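Local coordinates for beta-galactosidase (Marinomonas sp. ef1, PDB 6Y2K), which hydrolyses terminal beta-D-galactosyl residues from beta-galactosides as a cold-active, hexameric glycoside hydrolase of family GH42, at residues Tyr168-Val171 / Glu172-Asn175; Ala249-His252 / His253-Gly256. All coordinates share one frame; numbering follows the deposited sequence.

Interaction 1: Tyr168-Val171 / Glu172-Asn175; sequences YGTV and EALN
Y168 and T170 both close on the first turn of helix 171-178: T170 is its N-cap, and Y168, the last residue of helix 154-168, lies alongside. The ring of Y168 takes L174 over one face. L174 CA stands 4.1 Å from the centroid and 21° off the ring normal, a CH-pi contact displaced toward the rim, while L174 CB comes within 3.9 Å of Y168 CG. With its CG anti to the carbonyl carbon (chi1 -66°), the tyrosine turns one ring face toward L174 CA and CB, and its hydroxyl is hydrogen-bonded to D210 on the long helix 205-233. G169 then breaks the helical path with a positive phi, the turn that separates the two helices. At T170, OG1 accepts from A173 N at 3.2 Å with an N-H...O angle of 158°, which defines the capping bond; an amide of the opening turn is thereby satisfied by a side chain. T170 O takes L174 N at 3.3 Å, a main-chain bond of the opening turn. The side chain of E172 bends back at chi2, bringing OE1 to 3.6 Å from T170 CB, beside the cap. V171 CG1 meets the same carboxylate, 3.7 Å from both E172 OE1 and E172 OE2, while V171 O carries the next helical bond. N175 sends its amide elsewhere, ND2 to the carbonyl of Y187 and OD1 to N180, so the helix start is also tied to the loop that follows it. The shortest of the three bonds is the last: N175 N to V171 O, 2.8 Å.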
loop_
_atom_site.group_PDB
_atom_site.type_symbol
_atom_site.label_atom_id
_atom_site.label_comp_id
_atom_site.label_asym_id
_atom_site.label_seq_id
_atom_site.Cartn_x
_atom_site.Cartn_y
_atom_site.Cartn_z
ATOM N N TYR A 168 49.161 31.248 8.352
ATOM C CA TYR A 168 48.715 32.450 9.072
ATOM C C TYR A 168 49.822 33.385 9.582
ATOM O O TYR A 168 49.556 34.578 9.823
ATOM C CB TYR A 168 47.798 32.040 10.236
ATOM C CG TYR A 168 46.509 31.430 9.740
ATOM C CD1 TYR A 168 45.530 32.223 9.154
ATOM C CD2 TYR A 168 46.291 30.051 9.800
ATOM C CE1 TYR A 168 44.348 31.670 8.665
ATOM C CE2 TYR A 168 45.119 29.488 9.312
ATOM C CZ TYR A 168 44.148 30.296 8.748
ATOM O OH TYR A 168 42.986 29.755 8.259
ATOM N N GLY A 169 51.030 32.854 9.785
ATOM C CA GLY A 169 52.149 33.625 10.342
ATOM C C GLY A 169 52.114 33.756 11.858
ATOM O O GLY A 169 53.056 33.347 12.537
ATOM N N THR A 170 51.042 34.353 12.382
ATOM C CA THR A 170 50.833 34.508 13.812
ATOM C C THR A 170 49.550 33.799 14.241
ATOM O O THR A 170 48.598 33.673 13.452
ATOM C CB THR A 170 50.715 35.993 14.195
ATOM O OG1 THR A 170 49.537 36.553 13.612
ATOM C CG2 THR A 170 51.935 36.783 13.714
ATOM N N VAL A 171 49.521 33.337 15.489
ATOM C CA VAL A 171 48.294 32.761 16.047
ATOM C C VAL A 171 47.156 33.798 16.149
ATOM O O VAL A 171 45.976 33.444 16.072
ATOM C CB VAL A 171 48.556 32.077 17.404
ATOM C CG1 VAL A 171 48.823 33.104 18.504
ATOM C CG2 VAL A 171 47.400 31.146 17.762
ATOM N N GLU A 172 47.515 35.073 16.292
ATOM C CA GLU A 172 46.541 36.166 16.321
ATOM C C GLU A 172 45.734 36.189 15.018
ATOM O O GLU A 172 44.497 36.299 15.039
ATOM C CB GLU A 172 47.238 37.529 16.545
ATOM C CG GLU A 172 47.742 37.795 17.974
ATOM C CD GLU A 172 48.933 36.929 18.442
ATOM O OE1 GLU A 172 49.828 36.588 17.620
ATOM O OE2 GLU A 172 48.962 36.578 19.655
ATOM N N ALA A 173 46.436 36.060 13.892
ATOM C CA ALA A 173 45.801 36.006 12.579
ATOM C C ALA A 173 44.900 34.782 12.416
ATOM O O ALA A 173 43.819 34.882 11.826
ATOM C CB ALA A 173 46.845 36.040 11.466
ATOM N N LEU A 174 45.342 33.638 12.941
ATOM C CA LEU A 174 44.529 32.424 12.932
ATOM C C LEU A 174 43.252 32.609 13.768
ATOM O O LEU A 174 42.160 32.224 13.314
ATOM C CB LEU A 174 45.346 31.226 13.430
ATOM C CG LEU A 174 44.657 29.850 13.534
ATOM C CD1 LEU A 174 45.681 28.726 13.394
ATOM C CD2 LEU A 174 43.846 29.720 14.830
ATOM N N ASN A 175 43.381 33.187 14.968
ATOM C CA ASN A 175 42.223 33.400 15.852
ATOM C C ASN A 175 41.181 34.304 15.197
ATOM O O ASN A 175 39.975 34.076 15.346
ATOM C CB ASN A 175 42.630 33.984 17.217
ATOM C CG ASN A 175 43.314 32.971 18.122
ATOM O OD1 ASN A 175 42.974 31.770 18.138
ATOM N ND2 ASN A 175 44.268 33.458 18.923
#

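Interaction 2: Ala249-His252 / His253-Gly256; sequences AFDH and HKVG
D251 caps helix 252-256, its carboxylate reaching K254 N and its carbonyl V255 N. This N-cap follows strand 238-244, the fifth strand of the TIM barrel, and opens a short helix beside helix 205-233, whose S216 OG accepts from D251 N. D251 OD1 accepts from K254 N at 3.1 Å, the donor standing well above the carboxylate plane, 73° out of it. The torsion chi1 of -174°, with CG anti to the backbone N, swings the carboxylate over the amides of the first turn, where H253 N also lies 3.1 Å from D251 OD1. The backbone oxygen of D251 receives V255 N at 3.2 Å in a nearly straight bond (174°), and K254 N adds a weak second interaction. One residue further along, G256 N donates to H252 O at 3.0 Å. Replacing D251 by an alanine would probably leave K254 N with just the weak bond to the backbone oxygen of that residue among the partners described here.

Ahead of the cap, H252 ND1 donates to F250 O at 2.7 Å; the acceptor lies near the imidazole plane, although the donor is above the carbonyl plane. The same imidazole lies against the phenyl face, H252 CE1 over its centre, and its ring also meets that of Y418, the two planes nearly parallel. F250 also turns its CD2 to V255 CG2 at 3.6 Å, the side chains crossing at about a right angle. The lysine's ammonium forms its salt bridge with D217 of helix 205-233. The OD1 bond to K254 N sets the carboxylate of D251 at the amino end of the helix, where its negative charge is likely to be stabilised by the amides and the helix dipole.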
loop_
_atom_site.group_PDB
_atom_site.type_symbol
_atom_site.label_atom_id
_atom_site.label_comp_id
_atom_site.label_asym_id
_atom_site.label_seq_id
_atom_site.Cartn_x
_atom_site.Cartn_y
_atom_site.Cartn_z
ATOM N N ALA A 249 38.383 12.999 -0.237
ATOM C CA ALA A 249 39.100 13.430 0.969
ATOM C C ALA A 249 40.414 14.183 0.730
ATOM O O ALA A 249 40.905 14.818 1.658
ATOM C CB ALA A 249 39.344 12.244 1.891
ATOM N N PHE A 250 40.994 14.096 -0.473
ATOM C CA PHE A 250 42.106 14.973 -0.863
ATOM C C PHE A 250 41.817 15.673 -2.193
ATOM O O PHE A 250 40.930 15.269 -2.950
ATOM C CB PHE A 250 43.446 14.223 -0.904
ATOM C CG PHE A 250 43.572 13.226 -2.022
ATOM C CD1 PHE A 250 43.165 11.914 -1.843
ATOM C CD2 PHE A 250 44.134 13.591 -3.241
ATOM C CE1 PHE A 250 43.287 10.992 -2.870
ATOM C CE2 PHE A 250 44.259 12.666 -4.274
ATOM C CZ PHE A 250 43.846 11.367 -4.084
ATOM N N ASP A 251 42.565 16.740 -2.454
ATOM C CA ASP A 251 42.420 17.517 -3.685
ATOM C C ASP A 251 43.114 16.796 -4.841
ATOM O O ASP A 251 44.348 16.836 -4.956
ATOM C CB ASP A 251 42.992 18.923 -3.464
ATOM C CG ASP A 251 42.758 19.863 -4.638
ATOM O OD1 ASP A 251 42.428 19.402 -5.748
ATOM O OD2 ASP A 251 42.925 21.088 -4.426
ATOM N N HIS A 252 42.311 16.152 -5.695
ATOM C CA HIS A 252 42.826 15.355 -6.811
ATOM C C HIS A 252 43.365 16.234 -7.946
ATOM O O HIS A 252 44.227 15.790 -8.706
ATOM C CB HIS A 252 41.760 14.413 -7.370
ATOM C CG HIS A 252 41.305 13.350 -6.413
ATOM N ND1 HIS A 252 40.863 13.625 -5.134
ATOM C CD2 HIS A 252 41.209 12.008 -6.561
ATOM C CE1 HIS A 252 40.520 12.493 -4.539
ATOM N NE2 HIS A 252 40.715 11.498 -5.385
ATOM N N HIS A 253 42.857 17.456 -8.083
ATOM C CA HIS A 253 43.418 18.402 -9.054
ATOM C C HIS A 253 44.851 18.796 -8.670
ATOM O O HIS A 253 45.731 18.883 -9.535
ATOM C CB HIS A 253 42.564 19.669 -9.176
ATOM C CG HIS A 253 41.181 19.423 -9.693
ATOM N ND1 HIS A 253 40.060 19.517 -8.898
ATOM C CD2 HIS A 253 40.742 19.053 -10.918
ATOM C CE1 HIS A 253 38.992 19.243 -9.620
ATOM N NE2 HIS A 253 39.377 18.954 -10.848
ATOM N N LYS A 254 45.080 19.003 -7.373
ATOM C CA LYS A 254 46.380 19.463 -6.878
ATOM C C LYS A 254 47.427 18.354 -6.974
ATOM O O LYS A 254 48.541 18.595 -7.444
ATOM C CB LYS A 254 46.268 20.017 -5.451
ATOM C CG LYS A 254 47.481 20.822 -5.007
ATOM C CD LYS A 254 47.258 21.466 -3.651
ATOM C CE LYS A 254 48.464 22.311 -3.249
ATOM N NZ LYS A 254 48.313 22.942 -1.909
ATOM N N VAL A 255 47.064 17.138 -6.566
ATOM C CA VAL A 255 47.939 15.967 -6.765
ATOM C C VAL A 255 48.232 15.796 -8.263
ATOM O O VAL A 255 49.369 15.535 -8.647
ATOM C CB VAL A 255 47.327 14.678 -6.168
ATOM C CG1 VAL A 255 48.105 13.430 -6.582
ATOM C CG2 VAL A 255 47.280 14.781 -4.650
ATOM N N GLY A 256 47.205 15.977 -9.094
ATOM C CA GLY A 256 47.322 15.868 -10.545
ATOM C C GLY A 256 48.293 16.821 -11.223
ATOM O O GLY A 256 48.822 16.478 -12.283
#

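Both contacts are N-caps within the TIM-barrel part of the chain, and they come in series: residues 168-175 precede 249-256. Their centres are about 26 Å apart and their nearest atoms about 13 Å, without touching. Interaction 1 sits at the periphery, about 34 Å from the chain centre, in a helical excursion after barrel strand 134-138; interaction 2 lies about 9 Å from that centre, following strand 238-244. Helix 205-233 connects them: it supplies D210 to the first and S216 and D217 to the second. The two caps thus begin helices at very different depths, 34 Å and 9 Å from the centre, yet both are in contact with the same long helix.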